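Local coordinates for RagA protein (Porphyromonas gingivalis, PDB 6SLN) that probably imports substrates across the outer membrane as a TonB-dependent receptor, a beta-barrel transporter closed by an internal plug domain, at residues S326-I331 with R352-S357. Residues are numbered along the deposited sequence; the frame is centred on the assembly and turned at random.
Sequences SYYASI and RLNFES. With C8E ((hydroxyethyloxy)tri(ethyloxy)octane), chain J.
In RagA the antiparallel strands 326-331 and 352-357 lie side by side in the barrel wall, their axes 4.5 Å apart and their directions at 178°. Three hydrogen-bonded pairs, Ser326 with Glu356, Tyr328 with Asn354 and Ser330 with Arg352, hold the backbones together. In the middle pair the N-H of Asn354 points almost straight at Tyr328 O (173°, 2.6 Å from Asn354 N), while Tyr328 N returns a bond to a lone pair of Asn354 O. In the last pair the bond from Ser330 N to Arg352 O is weak, and that from Arg352 N to Ser330 O is the straighter of the two. These pairs send their side chains to the face that meets the plug.

On that face Arg352 can be followed outward. Its CB lies 4.2 Å from CB of Ser330, and CG stands anti to the backbone N. CD then comes to the edge of the Tyr328 ring, near its plane, 3.7 Å from CE2. A bend at chi3 (-55°) turns the guanidinium along its own strand. There NH1 gives a hydrogen bond of 2.6 Å to a lone pair of Asn354 OD1, which lies in the guanidinium plane, and NE faces Asp179 in a long, weak ion pair. Asp179 also takes hydrogen bonds from Tyr328 OH and Ser330 OG; its carboxylate probably offsets the arginine's charge.

Tyr327, Ala329, Leu353 and Phe355 occupy the other face. Leu353 CD1 reaches Ala329 CB at 4.1 Å, and the detergent C8E lays its octyl chain beside them, C1 being 3.9 Å from Ala329 CB. Phe355 meets the ring of Tyr327 of the second subunit. Polar, plug-facing residues backed by an apolar outer surface for detergent and a partner barrel are characteristic of a beta hairpin in the transmembrane barrel of a TonB-dependent receptor.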
# COMPACT_ATOMS: atom_id res chain seq x y z
N SER A 326 -0.73 8.14 42.70
CA SER A 326 -0.80 6.71 42.44
C SER A 326 -0.17 6.38 41.09
O SER A 326 -0.02 7.24 40.21
CB SER A 326 -2.25 6.23 42.48
OG SER A 326 -2.42 5.04 41.71
N TYR A 327 0.22 5.11 40.93
CA TYR A 327 0.68 4.61 39.64
C TYR A 327 0.34 3.13 39.56
O TYR A 327 0.18 2.45 40.58
CB TYR A 327 2.20 4.81 39.44
CG TYR A 327 3.05 4.00 40.39
CD1 TYR A 327 3.30 4.45 41.68
CD2 TYR A 327 3.60 2.78 40.00
CE1 TYR A 327 4.08 3.70 42.57
CE2 TYR A 327 4.38 2.03 40.88
CZ TYR A 327 4.61 2.49 42.16
OH TYR A 327 5.38 1.76 43.03
N TYR A 328 0.24 2.62 38.33
CA TYR A 328 0.14 1.18 38.11
C TYR A 328 0.79 0.88 36.77
O TYR A 328 0.29 1.32 35.72
CB TYR A 328 -1.32 0.71 38.16
CG TYR A 328 -1.53 -0.74 37.72
CD1 TYR A 328 -1.56 -1.77 38.65
CD2 TYR A 328 -1.72 -1.06 36.38
CE1 TYR A 328 -1.76 -3.08 38.24
CE2 TYR A 328 -1.91 -2.35 35.96
CZ TYR A 328 -1.93 -3.36 36.89
OH TYR A 328 -2.13 -4.66 36.46
N ALA A 329 1.90 0.15 36.79
CA ALA A 329 2.59 -0.25 35.57
C ALA A 329 2.40 -1.74 35.33
O ALA A 329 2.12 -2.51 36.25
CB ALA A 329 4.09 0.08 35.64
N SER A 330 2.57 -2.13 34.07
CA SER A 330 2.41 -3.52 33.67
C SER A 330 3.12 -3.75 32.34
O SER A 330 3.02 -2.91 31.43
CB SER A 330 0.93 -3.88 33.55
OG SER A 330 0.76 -5.25 33.86
N ILE A 331 3.82 -4.88 32.23
CA ILE A 331 4.22 -5.42 30.93
C ILE A 331 3.90 -6.91 30.94
O ILE A 331 4.02 -7.57 31.98
CB ILE A 331 5.71 -5.18 30.60
CG1 ILE A 331 6.63 -5.81 31.63
CG2 ILE A 331 6.00 -3.70 30.50
CD1 ILE A 331 8.07 -5.39 31.48
N ARG A 352 1.24 -1.16 30.05
CA ARG A 352 0.28 -0.22 30.58
C ARG A 352 0.94 0.61 31.67
O ARG A 352 1.62 0.07 32.54
CB ARG A 352 -0.96 -0.92 31.16
CG ARG A 352 -1.64 -0.10 32.27
CD ARG A 352 -2.90 -0.75 32.79
NE ARG A 352 -3.84 -1.01 31.71
CZ ARG A 352 -4.53 -0.07 31.07
NH1 ARG A 352 -4.38 1.21 31.42
NH2 ARG A 352 -5.36 -0.40 30.09
N LEU A 353 0.73 1.92 31.61
CA LEU A 353 1.10 2.82 32.70
C LEU A 353 -0.15 3.60 33.09
O LEU A 353 -0.68 4.38 32.29
CB LEU A 353 2.24 3.77 32.30
CG LEU A 353 2.63 4.69 33.45
CD1 LEU A 353 2.99 3.87 34.68
CD2 LEU A 353 3.78 5.62 33.07
N ASN A 354 -0.64 3.35 34.30
CA ASN A 354 -1.75 4.09 34.88
C ASN A 354 -1.20 5.06 35.91
O ASN A 354 -0.37 4.69 36.74
CB ASN A 354 -2.76 3.15 35.53
CG ASN A 354 -3.78 2.60 34.55
OD1 ASN A 354 -3.66 2.76 33.34
ND2 ASN A 354 -4.79 1.94 35.09
N PHE A 355 -1.69 6.30 35.87
CA PHE A 355 -1.12 7.38 36.67
C PHE A 355 -2.23 8.29 37.14
O PHE A 355 -3.24 8.46 36.46
CB PHE A 355 -0.09 8.14 35.83
CG PHE A 355 0.17 9.52 36.28
CD1 PHE A 355 0.82 9.76 37.48
CD2 PHE A 355 -0.20 10.60 35.49
CE1 PHE A 355 1.09 11.05 37.90
CE2 PHE A 355 0.06 11.89 35.90
CZ PHE A 355 0.70 12.12 37.11
N GLU A 356 -2.06 8.86 38.34
CA GLU A 356 -3.05 9.73 38.95
C GLU A 356 -2.36 10.54 40.04
O GLU A 356 -1.55 10.00 40.79
CB GLU A 356 -4.21 8.92 39.55
CG GLU A 356 -5.43 9.75 39.95
CD GLU A 356 -6.74 8.97 39.86
OE1 GLU A 356 -6.81 7.98 39.09
OE2 GLU A 356 -7.71 9.35 40.56
N SER A 357 -2.68 11.83 40.12
CA SER A 357 -2.00 12.66 41.10
C SER A 357 -2.86 13.86 41.47
O SER A 357 -3.51 14.45 40.60
CB SER A 357 -0.65 13.16 40.59
OG SER A 357 -0.06 14.03 41.54
C1 C8E J . 6.72 0.11 32.72
C2 C8E J . 6.35 0.13 31.24
C3 C8E J . 5.06 0.91 30.90
C4 C8E J . 4.73 0.83 29.40
C5 C8E J . 3.40 1.47 28.99
C6 C8E J . 3.33 1.83 27.50
C7 C8E J . 1.92 2.24 27.09
C8 C8E J . 1.78 2.57 25.59
O9 C8E J . 1.70 3.97 25.39
C10 C8E J . 1.84 4.39 24.04
C11 C8E J . 2.96 5.43 23.90
O12 C8E J . 2.51 6.77 23.85
C13 C8E J . 3.19 7.61 24.78
C14 C8E J . 2.55 9.00 24.92
O15 C8E J . 2.41 9.39 26.27
C16 C8E J . 1.27 10.19 26.55
C17 C8E J . 1.63 11.29 27.56
O18 C8E J . 0.55 12.18 27.81
C19 C8E J . 0.03 12.15 29.13
C20 C8E J . -0.23 13.56 29.67
O21 C8E J . -1.40 13.61 30.48